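Local coordinates for protein OxyR (Porphyromonas gingivalis, PDB 3HO7) that probably acts as a redox-sensitive, DNA-binding transcription activator of the LysR family, present here as its regulatory domain, at residues Val89-Pro94 and Lys174-Pro179; His109-Leu114 and Gln156-Ile161; Tyr82-Gly87 and Met182-Arg187; Ile66-Glu71 and His118-Gln123. One frame throughout, in Å; residues are numbered along the deposited sequence.

Contact 1: Val89-Pro94 and Lys174-Pro179; sequences VSRCEP and KELVRP
R91 and E175 reach for each other obliquely at the surface, their guanidinium and carboxylate planes turned 76° apart. Both chains run out extended, so the salt bridge forms tip to tip: NH2 of R91 meets OE1 of E175 at 2.6 Å, in the guanidinium plane and nearly along the C-O axis, while NH1 adds a weak, bent bond to the same oxygen. L176 lies across the R91 chain at about a right angle. Its CD2 covers one face of the guanidinium near the rim and sits 3.7 Å from R91 CG, so an apolar branch lies under the charge and an acid at its edge. Beneath this, V89 N gives a straight bond of 2.9 Å to L176 O. This is where the long strand 75-89 of the LysR regulatory domain ends beside the short antiparallel strand 177-178, and the chain then leaves through a type I turn, S90 to E93. S90 OG holds that turn as an ST turn, accepting from C92 N and pairing with E93 OE2 at a very short 2.5 Å. V89 O is buried without a polar partner, with L176 CB 3.4 Å away. R178 CG lies 3.8 Å from V89 CG2; the bend beyond it, at chi2 (-73°), carries NH1 back to E175 O at 2.6 Å and to V177 O, while NE and NH2 hold the carbonyls of Q98 and F96.

Contact 2: His109-Leu114 and Gln156-Ile161; sequences HRLWLL and QGITFI
W112 lays its indole along the backbone of Q156 to I158, with CD1 3.4 Å from I158 O. With CG anti to the carbonyl carbon (chi1 -53°) and the ring turned by chi2, NE1 faces Q156 O at 3.2 Å. The oxygen lies in the ring plane, yet the N-H arrives from well above the carbonyl plane. That bond, with L151 and the nearly parallel ring of F148 against the indole, restrains its rotation. The tryptophan backbone is tied in as well: W112 N reaches I158 O at 2.8 Å, almost along the C=O axis, and I158 N returns a bond of the same kind to R110 O. G157, at phi 73°, brings its CA within 3.0 Å of R110 O. T159 turns OG1 anti to its own N (chi1 -166°) and donates to W112 O at 3.1 Å. On the apolar side, L111 CD1 and L113 CD2 both come to F160 CE2, L111 crossing the phenyl obliquely and L113 running alongside it. R110 bends at chi3, its guanidinium passing close to G157 while NE finds its salt-bridge partner in E93. The Q156 amide turns outward to P27 O of the second subunit. A single bridge bonded in the parallel pattern, with helix 145-153 packed against it, belongs to the Rossmann-like second subdomain of a LysR regulatory domain, built on the periplasmic-binding-protein fold.

Contact 3: Tyr82-Gly87 and Met182-Arg187; sequences YEEFLG and MPRPVR
R187 holds CG in the crowded position between its N and carbonyl carbon (chi1 74°) and runs out extended; E83 puts CG anti to its own N (chi1 -178°). The two chains therefore lie side by side, pointing the same way. R187 grips side-on, with NE at 3.1 Å and NH2 at 3.0 Å from the same oxygen, E83 OE1, which lies in the guanidinium plane but is met from above the carboxylate plane. The other oxygen, OE2, takes L164 N, and R187 NH2 also reaches T20 O. E83 and R187 form an antiparallel hydrogen-bonded pair, R187 N to E83 O measuring 2.7 Å. Their strands, 75-89 and 184-194, are the two crossover strands of the LysR regulatory domain, running between its subdomains and here 129° apart in direction. E84 and V186, the next pair, are non-hydrogen-bonded and put their side chains on the other face, where E84 CG packs 3.6 Å from V186 CG1. E84 crosses R184 without a salt bridge, OE1 touching R184 CD at 3.2 Å while OE2 bonds to Q225. F85 N closes on P185 O at 2.9 Å, and its ring crosses R187 at about a right angle, F85 CE2 3.7 Å from R187 CB.

Contact 4: Ile66-Glu71 and His118-Gln123; sequences IASKAE and HCFRDQ
The R121 guanidinium is sandwiched: E71 OE1 lies over one face, F120 CE2 over the opposite one towards the rim, and K69 O sits at the edge in the plane. R121 CG in turn lies over one face of the F120 ring, towards its rim. The site spans the cleft of the periplasmic-binding-protein-like regulatory domain, where a loop of the first subdomain, following strand 63-66, faces the loop of the second that holds C119, disulfide-bonded to C128; that bond is consistent with the oxidised form of this redox sensor. Against E71 the attraction is one of charge alone. OE1 stands 3.3 Å from R121 NH2 but above the guanidinium rather than in line with any of its N-H bonds, the two flat groups being tilted by 26°. One N-H of NH2 goes instead to K69 O, in a weak bond of 3.3 Å. R121 occupies the third position of a type II turn from C119 to D122, at phi 54°, and its chain bends at chi3 (-80°), which folds the guanidinium back over its neighbour's ring. CG of F120 is anti to its backbone N, so the ring reaches forward and CE2 comes 3.5 Å from S68 OG, obliquely. K69 turns its amine away to E188. Direct contact gives way to water beside Q123, whose carboxamide faces A67 through two bridging waters. Its NE2 also bonds to A228 O. One of the waters donates to A67 O at 2.7 Å and accepts from Q123 NE2 at 2.8 Å.

Contacts 1, 2 and 3 share one sheet. Strand 75-89 takes strand 158-162 on one side, with I161 N 2.8 Å from L86 O, and strand 177-178 through R178 O, 2.7 Å from G87 N. Contacts 1 and 2 are further locked by a salt bridge, E93 OE1 to R110 NE at 2.7 Å. Contact 4, centred about 25 Å from contact 1 but about 14 Å from contact 3, sits in the cleft between subdomains; H118 NE2 reaches F160 O of contact 2 at 2.9 Å, and L114 O pairs with C119 N beside the disulfide. R187 of contact 3, on a crossover strand, packs on both A67 and Q123, joining the two sides of contact 4.

Contact 1: Val89-Pro94 and Lys174-Pro179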
loop_
_atom_site.group_PDB
_atom_site.type_symbol
_atom_site.label_atom_id
_atom_site.label_comp_id
_atom_site.label_asym_id
_atom_site.label_seq_id
_atom_site.Cartn_x
_atom_site.Cartn_y
_atom_site.Cartn_z
ATOM N N VAL A 89 9.910 -5.827 14.003
ATOM C CA VAL A 89 11.280 -6.332 13.974
ATOM C C VAL A 89 11.345 -7.757 13.436
ATOM O O VAL A 89 10.690 -8.649 13.962
ATOM C CB VAL A 89 11.893 -6.318 15.389
ATOM C CG1 VAL A 89 13.367 -6.704 15.336
ATOM C CG2 VAL A 89 11.711 -4.952 16.035
ATOM N N SER A 90 12.148 -7.973 12.398
ATOM C CA SER A 90 12.271 -9.304 11.816
ATOM C C SER A 90 12.930 -10.253 12.811
ATOM O O SER A 90 13.686 -9.824 13.681
ATOM C CB SER A 90 13.086 -9.268 10.524
ATOM O OG SER A 90 14.401 -9.745 10.749
ATOM N N ARG A 91 12.647 -11.541 12.669
ATOM C CA ARG A 91 13.184 -12.549 13.574
ATOM C C ARG A 91 14.700 -12.697 13.427
ATOM O O ARG A 91 15.348 -13.367 14.233
ATOM C CB ARG A 91 12.480 -13.889 13.340
ATOM C CG ARG A 91 10.964 -13.802 13.448
ATOM C CD ARG A 91 10.285 -15.069 12.958
ATOM N NE ARG A 91 8.833 -14.923 12.938
ATOM C CZ ARG A 91 8.046 -15.180 13.976
ATOM N NH1 ARG A 91 8.569 -15.607 15.119
ATOM N NH2 ARG A 91 6.733 -15.018 13.870
ATOM N N CYS A 92 15.263 -12.059 12.404
ATOM C CA CYS A 92 16.696 -12.158 12.131
ATOM C C CYS A 92 17.495 -11.024 12.767
ATOM O O CYS A 92 18.723 -11.076 12.820
ATOM C CB CYS A 92 16.952 -12.186 10.624
ATOM S SG CYS A 92 15.983 -13.419 9.734
ATOM N N GLU A 93 16.800 -9.997 13.244
ATOM C CA GLU A 93 17.474 -8.852 13.847
ATOM C C GLU A 93 17.875 -9.142 15.289
ATOM O O GLU A 93 17.096 -9.715 16.050
ATOM C CB GLU A 93 16.578 -7.612 13.798
ATOM C CG GLU A 93 15.786 -7.468 12.508
ATOM C CD GLU A 93 16.664 -7.497 11.272
ATOM O OE1 GLU A 93 17.682 -6.770 11.241
ATOM O OE2 GLU A 93 16.334 -8.248 10.328
ATOM N N PRO A 94 19.101 -8.752 15.668
ATOM C CA PRO A 94 19.542 -8.919 17.048
ATOM C C PRO A 94 18.545 -8.294 18.023
ATOM O O PRO A 94 18.360 -8.801 19.129
ATOM C CB PRO A 94 20.868 -8.157 17.084
ATOM C CG PRO A 94 21.380 -8.238 15.687
ATOM C CD PRO A 94 20.169 -8.229 14.797
ATOM N N LYS A 174 2.110 -10.520 15.116
ATOM C CA LYS A 174 2.147 -9.810 16.389
ATOM C C LYS A 174 3.459 -10.051 17.130
ATOM O O LYS A 174 3.941 -9.179 17.852
ATOM C CB LYS A 174 0.950 -10.190 17.262
ATOM C CG LYS A 174 -0.356 -9.520 16.852
ATOM C CD LYS A 174 -1.495 -9.880 17.803
ATOM C CE LYS A 174 -2.792 -9.191 17.404
ATOM N NZ LYS A 174 -3.934 -9.587 18.278
ATOM N N GLU A 175 4.037 -11.231 16.936
ATOM C CA GLU A 175 5.308 -11.584 17.563
ATOM C C GLU A 175 6.439 -10.637 17.170
ATOM O O GLU A 175 7.417 -10.491 17.907
ATOM C CB GLU A 175 5.700 -13.019 17.199
ATOM C CG GLU A 175 4.830 -14.083 17.849
ATOM C CD GLU A 175 5.118 -15.468 17.311
ATOM O OE1 GLU A 175 5.589 -15.575 16.159
ATOM O OE2 GLU A 175 4.868 -16.452 18.038
ATOM N N LEU A 176 6.311 -10.008 16.007
ATOM C CA LEU A 176 7.363 -9.130 15.505
ATOM C C LEU A 176 7.262 -7.743 16.119
ATOM O O LEU A 176 8.180 -6.939 16.001
ATOM C CB LEU A 176 7.304 -9.028 13.978
ATOM C CG LEU A 176 7.200 -10.343 13.207
ATOM C CD1 LEU A 176 7.303 -10.082 11.708
ATOM C CD2 LEU A 176 8.272 -11.325 13.664
ATOM N N VAL A 177 6.143 -7.468 16.780
ATOM C CA VAL A 177 5.895 -6.142 17.324
ATOM C C VAL A 177 6.698 -5.868 18.592
ATOM O O VAL A 177 6.679 -6.653 19.538
ATOM C CB VAL A 177 4.398 -5.920 17.611
ATOM C CG1 VAL A 177 4.188 -4.576 18.289
ATOM C CG2 VAL A 177 3.601 -6.005 16.317
ATOM N N ARG A 178 7.407 -4.746 18.593
ATOM C CA ARG A 178 8.113 -4.274 19.772
ATOM C C ARG A 178 7.768 -2.807 19.972
ATOM O O ARG A 178 8.102 -1.970 19.137
ATOM C CB ARG A 178 9.627 -4.416 19.595
ATOM C CG ARG A 178 10.112 -5.828 19.336
ATOM C CD ARG A 178 10.038 -6.682 20.588
ATOM N NE ARG A 178 10.623 -8.002 20.377
ATOM C CZ ARG A 178 9.987 -9.010 19.789
ATOM N NH1 ARG A 178 8.746 -8.844 19.350
ATOM N NH2 ARG A 178 10.588 -10.184 19.639
ATOM N N PRO A 179 7.087 -2.482 21.078
ATOM C CA PRO A 179 6.815 -1.074 21.335
ATOM C C PRO A 179 8.096 -0.332 21.702
ATOM O O PRO A 179 9.119 -0.959 21.975
ATOM C CB PRO A 179 5.862 -1.112 22.532
ATOM C CG PRO A 179 6.141 -2.412 23.203
ATOM C CD PRO A 179 6.533 -3.366 22.118
#

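Contact 2: His109-Leu114 and Gln156-Ile161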
loop_
_atom_site.group_PDB
_atom_site.type_symbol
_atom_site.label_atom_id
_atom_site.label_comp_id
_atom_site.label_asym_id
_atom_site.label_seq_id
_atom_site.Cartn_x
_atom_site.Cartn_y
_atom_site.Cartn_z
ATOM N N HIS A 109 21.372 0.330 8.416
ATOM C CA HIS A 109 21.476 -0.360 7.135
ATOM C C HIS A 109 20.365 -1.389 6.928
ATOM O O HIS A 109 20.227 -1.946 5.838
ATOM C CB HIS A 109 22.844 -1.034 6.994
ATOM C CG HIS A 109 23.997 -0.138 7.325
ATOM N ND1 HIS A 109 24.136 1.124 6.791
ATOM C CD2 HIS A 109 25.072 -0.327 8.128
ATOM C CE1 HIS A 109 25.242 1.678 7.256
ATOM N NE2 HIS A 109 25.829 0.817 8.069
ATOM N N ARG A 110 19.578 -1.640 7.969
ATOM C CA ARG A 110 18.497 -2.617 7.882
ATOM C C ARG A 110 17.166 -2.014 8.319
ATOM O O ARG A 110 16.289 -2.718 8.816
ATOM C CB ARG A 110 18.823 -3.857 8.717
ATOM C CG ARG A 110 20.078 -4.589 8.263
ATOM C CD ARG A 110 20.405 -5.763 9.172
ATOM N NE ARG A 110 19.361 -6.784 9.152
ATOM C CZ ARG A 110 19.182 -7.651 8.160
ATOM N NH1 ARG A 110 19.975 -7.618 7.097
ATOM N NH2 ARG A 110 18.208 -8.547 8.228
ATOM N N LEU A 111 17.029 -0.708 8.120
ATOM C CA LEU A 111 15.828 0.020 8.509
ATOM C C LEU A 111 15.056 0.483 7.277
ATOM O O LEU A 111 15.643 1.000 6.325
ATOM C CB LEU A 111 16.207 1.229 9.366
ATOM C CG LEU A 111 15.083 2.145 9.849
ATOM C CD1 LEU A 111 14.166 1.393 10.802
ATOM C CD2 LEU A 111 15.651 3.391 10.516
ATOM N N TRP A 112 13.743 0.279 7.288
ATOM C CA TRP A 112 12.907 0.736 6.189
ATOM C C TRP A 112 12.058 1.888 6.693
ATOM O O TRP A 112 11.255 1.723 7.606
ATOM C CB TRP A 112 12.008 -0.393 5.687
ATOM C CG TRP A 112 12.751 -1.642 5.339
ATOM C CD1 TRP A 112 12.746 -2.816 6.028
ATOM C CD2 TRP A 112 13.617 -1.839 4.217
ATOM N NE1 TRP A 112 13.552 -3.735 5.405
ATOM C CE2 TRP A 112 14.099 -3.159 4.290
ATOM C CE3 TRP A 112 14.031 -1.028 3.158
ATOM C CZ2 TRP A 112 14.973 -3.687 3.344
ATOM C CZ3 TRP A 112 14.897 -1.552 2.222
ATOM C CH2 TRP A 112 15.359 -2.869 2.320
ATOM N N LEU A 113 12.231 3.055 6.089
ATOM C CA LEU A 113 11.506 4.236 6.522
ATOM C C LEU A 113 10.640 4.795 5.413
ATOM O O LEU A 113 11.103 5.001 4.296
ATOM C CB LEU A 113 12.477 5.312 7.008
ATOM C CG LEU A 113 13.347 4.975 8.219
ATOM C CD1 LEU A 113 14.287 6.125 8.531
ATOM C CD2 LEU A 113 12.494 4.639 9.428
ATOM N N LEU A 114 9.378 5.046 5.727
ATOM C CA LEU A 114 8.492 5.656 4.760
ATOM C C LEU A 114 8.869 7.124 4.684
ATOM O O LEU A 114 8.965 7.799 5.703
ATOM C CB LEU A 114 7.038 5.505 5.205
ATOM C CG LEU A 114 6.502 4.073 5.279
ATOM C CD1 LEU A 114 5.221 4.007 6.094
ATOM C CD2 LEU A 114 6.287 3.508 3.885
ATOM N N GLN A 156 13.949 -9.694 6.699
ATOM C CA GLN A 156 14.844 -8.623 6.305
ATOM C C GLN A 156 14.480 -7.299 6.964
ATOM O O GLN A 156 13.482 -6.674 6.624
ATOM C CB GLN A 156 14.805 -8.461 4.784
ATOM C CG GLN A 156 14.826 -9.776 4.020
ATOM C CD GLN A 156 14.580 -9.599 2.533
ATOM O OE1 GLN A 156 15.000 -8.611 1.935
ATOM N NE2 GLN A 156 13.896 -10.561 1.928
ATOM N N GLY A 157 15.349 -6.843 7.856
ATOM C CA GLY A 157 15.210 -5.543 8.476
ATOM C C GLY A 157 14.147 -5.275 9.526
ATOM O O GLY A 157 13.554 -6.166 10.131
ATOM N N ILE A 158 13.932 -3.982 9.714
ATOM C CA ILE A 158 13.002 -3.402 10.660
ATOM C C ILE A 158 12.255 -2.231 10.039
ATOM O O ILE A 158 12.763 -1.559 9.143
ATOM C CB ILE A 158 13.753 -2.890 11.905
ATOM C CG1 ILE A 158 14.292 -4.063 12.728
ATOM C CG2 ILE A 158 12.863 -1.974 12.729
ATOM C CD1 ILE A 158 14.995 -3.648 14.007
ATOM N N THR A 159 11.047 -1.997 10.542
ATOM C CA THR A 159 10.215 -0.881 10.113
ATOM C C THR A 159 9.283 -0.491 11.256
ATOM O O THR A 159 9.274 -1.137 12.304
ATOM C CB THR A 159 9.378 -1.241 8.874
ATOM O OG1 THR A 159 8.831 -0.046 8.301
ATOM C CG2 THR A 159 8.244 -2.182 9.251
ATOM N N PHE A 160 8.501 0.564 11.056
ATOM C CA PHE A 160 7.579 1.027 12.085
ATOM C C PHE A 160 6.133 0.981 11.603
ATOM O O PHE A 160 5.818 1.462 10.515
ATOM C CB PHE A 160 7.963 2.432 12.547
ATOM C CG PHE A 160 9.330 2.502 13.167
ATOM C CD1 PHE A 160 9.643 1.719 14.267
ATOM C CD2 PHE A 160 10.301 3.345 12.653
ATOM C CE1 PHE A 160 10.903 1.772 14.843
ATOM C CE2 PHE A 160 11.563 3.403 13.227
ATOM C CZ PHE A 160 11.864 2.614 14.323
ATOM N N ILE A 161 5.259 0.395 12.412
ATOM C CA ILE A 161 3.852 0.266 12.038
ATOM C C ILE A 161 2.934 1.007 13.004
ATOM O O ILE A 161 3.272 1.199 14.167
ATOM C CB ILE A 161 3.417 -1.210 11.942
ATOM C CG1 ILE A 161 3.555 -1.907 13.293
ATOM C CG2 ILE A 161 4.239 -1.938 10.889
ATOM C CD1 ILE A 161 2.947 -3.298 13.320
#

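Contact 3: Tyr82-Gly87 and Met182-Arg187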
loop_
_atom_site.group_PDB
_atom_site.type_symbol
_atom_site.label_atom_id
_atom_site.label_comp_id
_atom_site.label_asym_id
_atom_site.label_seq_id
_atom_site.Cartn_x
_atom_site.Cartn_y
_atom_site.Cartn_z
ATOM N N TYR A 82 -4.655 10.142 18.597
ATOM C CA TYR A 82 -3.220 9.897 18.554
ATOM C C TYR A 82 -2.987 8.429 18.250
ATOM O O TYR A 82 -3.862 7.595 18.468
ATOM C CB TYR A 82 -2.560 10.274 19.882
ATOM C CG TYR A 82 -2.613 11.749 20.195
ATOM C CD1 TYR A 82 -3.586 12.263 21.043
ATOM C CD2 TYR A 82 -1.695 12.630 19.640
ATOM C CE1 TYR A 82 -3.641 13.611 21.329
ATOM C CE2 TYR A 82 -1.743 13.983 19.922
ATOM C CZ TYR A 82 -2.719 14.467 20.768
ATOM O OH TYR A 82 -2.779 15.810 21.056
ATOM N N GLU A 83 -1.807 8.108 17.741
ATOM C CA GLU A 83 -1.516 6.735 17.374
ATOM C C GLU A 83 -0.032 6.462 17.519
ATOM O O GLU A 83 0.797 7.161 16.939
ATOM C CB GLU A 83 -1.963 6.461 15.940
ATOM C CG GLU A 83 -1.747 5.027 15.494
ATOM C CD GLU A 83 -2.378 4.740 14.148
ATOM O OE1 GLU A 83 -2.454 5.669 13.320
ATOM O OE2 GLU A 83 -2.793 3.587 13.918
ATOM N N GLU A 84 0.298 5.470 18.332
ATOM C CA GLU A 84 1.685 5.116 18.566
ATOM C C GLU A 84 2.337 4.415 17.388
ATOM O O GLU A 84 1.728 3.573 16.736
ATOM C CB GLU A 84 1.806 4.217 19.797
ATOM C CG GLU A 84 1.717 4.947 21.116
ATOM C CD GLU A 84 2.276 4.135 22.267
ATOM O OE1 GLU A 84 3.113 3.244 22.022
ATOM O OE2 GLU A 84 1.882 4.397 23.418
ATOM N N PHE A 85 3.595 4.757 17.147
ATOM C CA PHE A 85 4.442 3.996 16.250
ATOM C C PHE A 85 4.982 2.803 17.024
ATOM O O PHE A 85 5.394 2.938 18.179
ATOM C CB PHE A 85 5.613 4.844 15.764
ATOM C CG PHE A 85 5.236 5.879 14.752
ATOM C CD1 PHE A 85 4.942 5.515 13.450
ATOM C CD2 PHE A 85 5.193 7.220 15.096
ATOM C CE1 PHE A 85 4.601 6.468 12.511
ATOM C CE2 PHE A 85 4.855 8.179 14.162
ATOM C CZ PHE A 85 4.559 7.801 12.866
ATOM N N LEU A 86 4.974 1.638 16.391
ATOM C CA LEU A 86 5.525 0.443 17.005
ATOM C C LEU A 86 6.611 -0.143 16.122
ATOM O O LEU A 86 6.534 -0.079 14.894
ATOM C CB LEU A 86 4.435 -0.603 17.259
ATOM C CG LEU A 86 3.368 -0.280 18.310
ATOM C CD1 LEU A 86 2.406 -1.448 18.450
ATOM C CD2 LEU A 86 4.010 0.054 19.646
ATOM N N GLY A 87 7.636 -0.699 16.758
ATOM C CA GLY A 87 8.677 -1.404 16.036
ATOM C C GLY A 87 8.138 -2.693 15.449
ATOM O O GLY A 87 7.403 -3.434 16.103
ATOM N N MET A 182 9.643 4.275 26.852
ATOM C CA MET A 182 9.079 5.597 27.111
ATOM C C MET A 182 10.161 6.671 27.079
ATOM O O MET A 182 11.272 6.453 27.566
ATOM C CB MET A 182 8.362 5.621 28.463
ATOM C CG MET A 182 7.133 4.729 28.534
ATOM S SD MET A 182 6.255 4.887 30.099
ATOM C CE MET A 182 4.815 3.871 29.790
ATOM N N PRO A 183 9.835 7.844 26.511
ATOM C CA PRO A 183 8.516 8.153 25.965
ATOM C C PRO A 183 8.278 7.482 24.614
ATOM O O PRO A 183 9.198 7.364 23.807
ATOM C CB PRO A 183 8.565 9.671 25.794
ATOM C CG PRO A 183 9.994 9.953 25.517
ATOM C CD PRO A 183 10.771 8.971 26.355
ATOM N N ARG A 184 7.043 7.054 24.378
ATOM C CA ARG A 184 6.693 6.351 23.152
ATOM C C ARG A 184 6.230 7.317 22.063
ATOM O O ARG A 184 5.408 8.200 22.314
ATOM C CB ARG A 184 5.614 5.301 23.428
ATOM C CG ARG A 184 6.012 4.273 24.473
ATOM C CD ARG A 184 4.935 3.218 24.656
ATOM N NE ARG A 184 5.250 2.326 25.766
ATOM C CZ ARG A 184 4.980 2.599 27.037
ATOM N NH1 ARG A 184 4.386 3.742 27.357
ATOM N NH2 ARG A 184 5.302 1.733 27.986
ATOM N N PRO A 185 6.760 7.151 20.845
ATOM C CA PRO A 185 6.413 8.021 19.728
ATOM C C PRO A 185 4.968 7.840 19.282
ATOM O O PRO A 185 4.494 6.711 19.140
ATOM C CB PRO A 185 7.370 7.567 18.621
ATOM C CG PRO A 185 7.734 6.172 18.976
ATOM C CD PRO A 185 7.754 6.130 20.469
ATOM N N VAL A 186 4.275 8.953 19.070
ATOM C CA VAL A 186 2.916 8.921 18.552
ATOM C C VAL A 186 2.752 9.939 17.432
ATOM O O VAL A 186 3.370 11.005 17.450
ATOM C CB VAL A 186 1.875 9.237 19.644
ATOM C CG1 VAL A 186 2.233 8.525 20.936
ATOM C CG2 VAL A 186 1.781 10.739 19.868
ATOM N N ARG A 187 1.919 9.602 16.454
ATOM C CA ARG A 187 1.517 10.579 15.458
ATOM C C ARG A 187 0.093 11.008 15.767
ATOM O O ARG A 187 -0.633 10.312 16.476
ATOM C CB ARG A 187 1.599 10.001 14.044
ATOM C CG ARG A 187 0.498 9.019 13.702
ATOM C CD ARG A 187 0.630 8.563 12.267
ATOM N NE ARG A 187 -0.308 7.496 11.946
ATOM C CZ ARG A 187 -0.371 6.904 10.759
ATOM N NH1 ARG A 187 0.451 7.282 9.791
ATOM N NH2 ARG A 187 -1.253 5.937 10.545
#

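Contact 4: Ile66-Glu71 and His118-Gln123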
loop_
_atom_site.group_PDB
_atom_site.type_symbol
_atom_site.label_atom_id
_atom_site.label_comp_id
_atom_site.label_asym_id
_atom_site.label_seq_id
_atom_site.Cartn_x
_atom_site.Cartn_y
_atom_site.Cartn_z
ATOM N N ILE A 66 -5.377 13.299 7.710
ATOM C CA ILE A 66 -3.925 13.374 7.633
ATOM C C ILE A 66 -3.270 12.988 8.955
ATOM O O ILE A 66 -3.949 12.838 9.972
ATOM C CB ILE A 66 -3.468 14.787 7.231
ATOM C CG1 ILE A 66 -3.959 15.812 8.256
ATOM C CG2 ILE A 66 -3.980 15.133 5.837
ATOM C CD1 ILE A 66 -3.569 17.243 7.934
ATOM N N ALA A 67 -1.948 12.828 8.932
ATOM C CA ALA A 67 -1.196 12.424 10.116
ATOM C C ALA A 67 -0.307 13.559 10.618
ATOM O O ALA A 67 0.836 13.338 11.017
ATOM C CB ALA A 67 -0.359 11.190 9.810
ATOM N N SER A 68 -0.841 14.775 10.593
ATOM C CA SER A 68 -0.098 15.954 11.016
ATOM C C SER A 68 -0.967 17.201 10.900
ATOM O O SER A 68 -2.020 17.173 10.265
ATOM C CB SER A 68 1.155 16.123 10.155
ATOM O OG SER A 68 0.805 16.325 8.795
ATOM N N LYS A 69 -0.522 18.292 11.516
ATOM C CA LYS A 69 -1.188 19.574 11.344
ATOM C C LYS A 69 -0.925 20.077 9.931
ATOM O O LYS A 69 0.161 19.874 9.386
ATOM C CB LYS A 69 -0.697 20.592 12.378
ATOM C CG LYS A 69 -1.128 20.282 13.804
ATOM C CD LYS A 69 -0.552 21.277 14.798
ATOM C CE LYS A 69 -0.910 20.892 16.225
ATOM N NZ LYS A 69 -0.331 19.569 16.591
ATOM N N ALA A 70 -1.925 20.714 9.333
ATOM C CA ALA A 70 -1.792 21.223 7.975
ATOM C C ALA A 70 -0.823 22.399 7.932
ATOM O O ALA A 70 -0.057 22.547 6.981
ATOM C CB ALA A 70 -3.149 21.630 7.419
ATOM N N GLU A 71 -0.928 23.294 8.904
ATOM C CA GLU A 71 0.020 24.394 8.997
ATOM C C GLU A 71 0.127 25.045 7.631
ATOM O O GLU A 71 1.215 25.358 7.157
ATOM C CB GLU A 71 1.371 23.920 9.527
ATOM C CG GLU A 71 1.343 23.652 11.020
ATOM C CD GLU A 71 2.577 22.944 11.523
ATOM O OE1 GLU A 71 3.492 22.693 10.716
ATOM O OE2 GLU A 71 2.624 22.638 12.730
ATOM N N HIS A 118 7.012 7.965 7.934
ATOM C CA HIS A 118 7.887 8.129 9.093
ATOM C C HIS A 118 8.647 9.446 9.072
ATOM O O HIS A 118 8.956 10.007 10.122
ATOM C CB HIS A 118 8.896 6.982 9.174
ATOM C CG HIS A 118 8.272 5.625 9.146
ATOM N ND1 HIS A 118 8.627 4.661 8.227
ATOM C CD2 HIS A 118 7.309 5.072 9.920
ATOM C CE1 HIS A 118 7.914 3.568 8.443
ATOM N NE2 HIS A 118 7.105 3.794 9.462
ATOM N N CYS A 119 8.958 9.933 7.874
ATOM C CA CYS A 119 9.855 11.071 7.742
ATOM C C CYS A 119 9.212 12.298 7.098
ATOM O O CYS A 119 9.885 13.073 6.417
ATOM C CB CYS A 119 11.115 10.659 6.976
ATOM S SG CYS A 119 12.044 9.334 7.783
ATOM N N PHE A 120 7.914 12.480 7.317
ATOM C CA PHE A 120 7.262 13.705 6.885
ATOM C C PHE A 120 7.744 14.826 7.792
ATOM O O PHE A 120 7.398 14.873 8.973
ATOM C CB PHE A 120 5.742 13.579 6.952
ATOM C CG PHE A 120 5.013 14.798 6.459
ATOM C CD1 PHE A 120 4.959 15.089 5.106
ATOM C CD2 PHE A 120 4.382 15.650 7.349
ATOM C CE1 PHE A 120 4.290 16.208 4.649
ATOM C CE2 PHE A 120 3.711 16.772 6.899
ATOM C CZ PHE A 120 3.665 17.051 5.547
ATOM N N ARG A 121 8.552 15.723 7.238
ATOM C CA ARG A 121 9.234 16.722 8.043
ATOM C C ARG A 121 9.992 16.001 9.153
ATOM O O ARG A 121 9.878 16.341 10.330
ATOM C CB ARG A 121 8.238 17.735 8.613
ATOM C CG ARG A 121 7.388 18.411 7.547
ATOM C CD ARG A 121 6.902 19.783 7.989
ATOM N NE ARG A 121 5.749 19.710 8.882
ATOM C CZ ARG A 121 4.486 19.747 8.471
ATOM N NH1 ARG A 121 4.214 19.846 7.178
ATOM N NH2 ARG A 121 3.494 19.680 9.350
ATOM N N ASP A 122 10.669 14.917 8.785
ATOM C CA ASP A 122 11.551 14.200 9.705
ATOM C C ASP A 122 10.898 13.918 11.057
ATOM O O ASP A 122 11.482 14.211 12.096
ATOM C CB ASP A 122 12.884 14.929 9.871
ATOM C CG ASP A 122 13.840 14.661 8.723
ATOM O OD1 ASP A 122 13.730 13.588 8.094
ATOM O OD2 ASP A 122 14.702 15.518 8.450
ATOM N N GLN A 123 9.685 13.379 11.048
ATOM C CA GLN A 123 8.945 13.190 12.292
ATOM C C GLN A 123 9.723 12.320 13.275
ATOM O O GLN A 123 9.980 12.727 14.407
ATOM C CB GLN A 123 7.562 12.594 12.026
ATOM C CG GLN A 123 6.740 12.365 13.286
ATOM C CD GLN A 123 5.258 12.219 12.996
ATOM O OE1 GLN A 123 4.862 11.919 11.869
ATOM N NE2 GLN A 123 4.432 12.432 14.014
HETATM O O HOH W 1 1.827 13.364 13.520
HETATM O O HOH W 2 3.153 12.506 10.270
#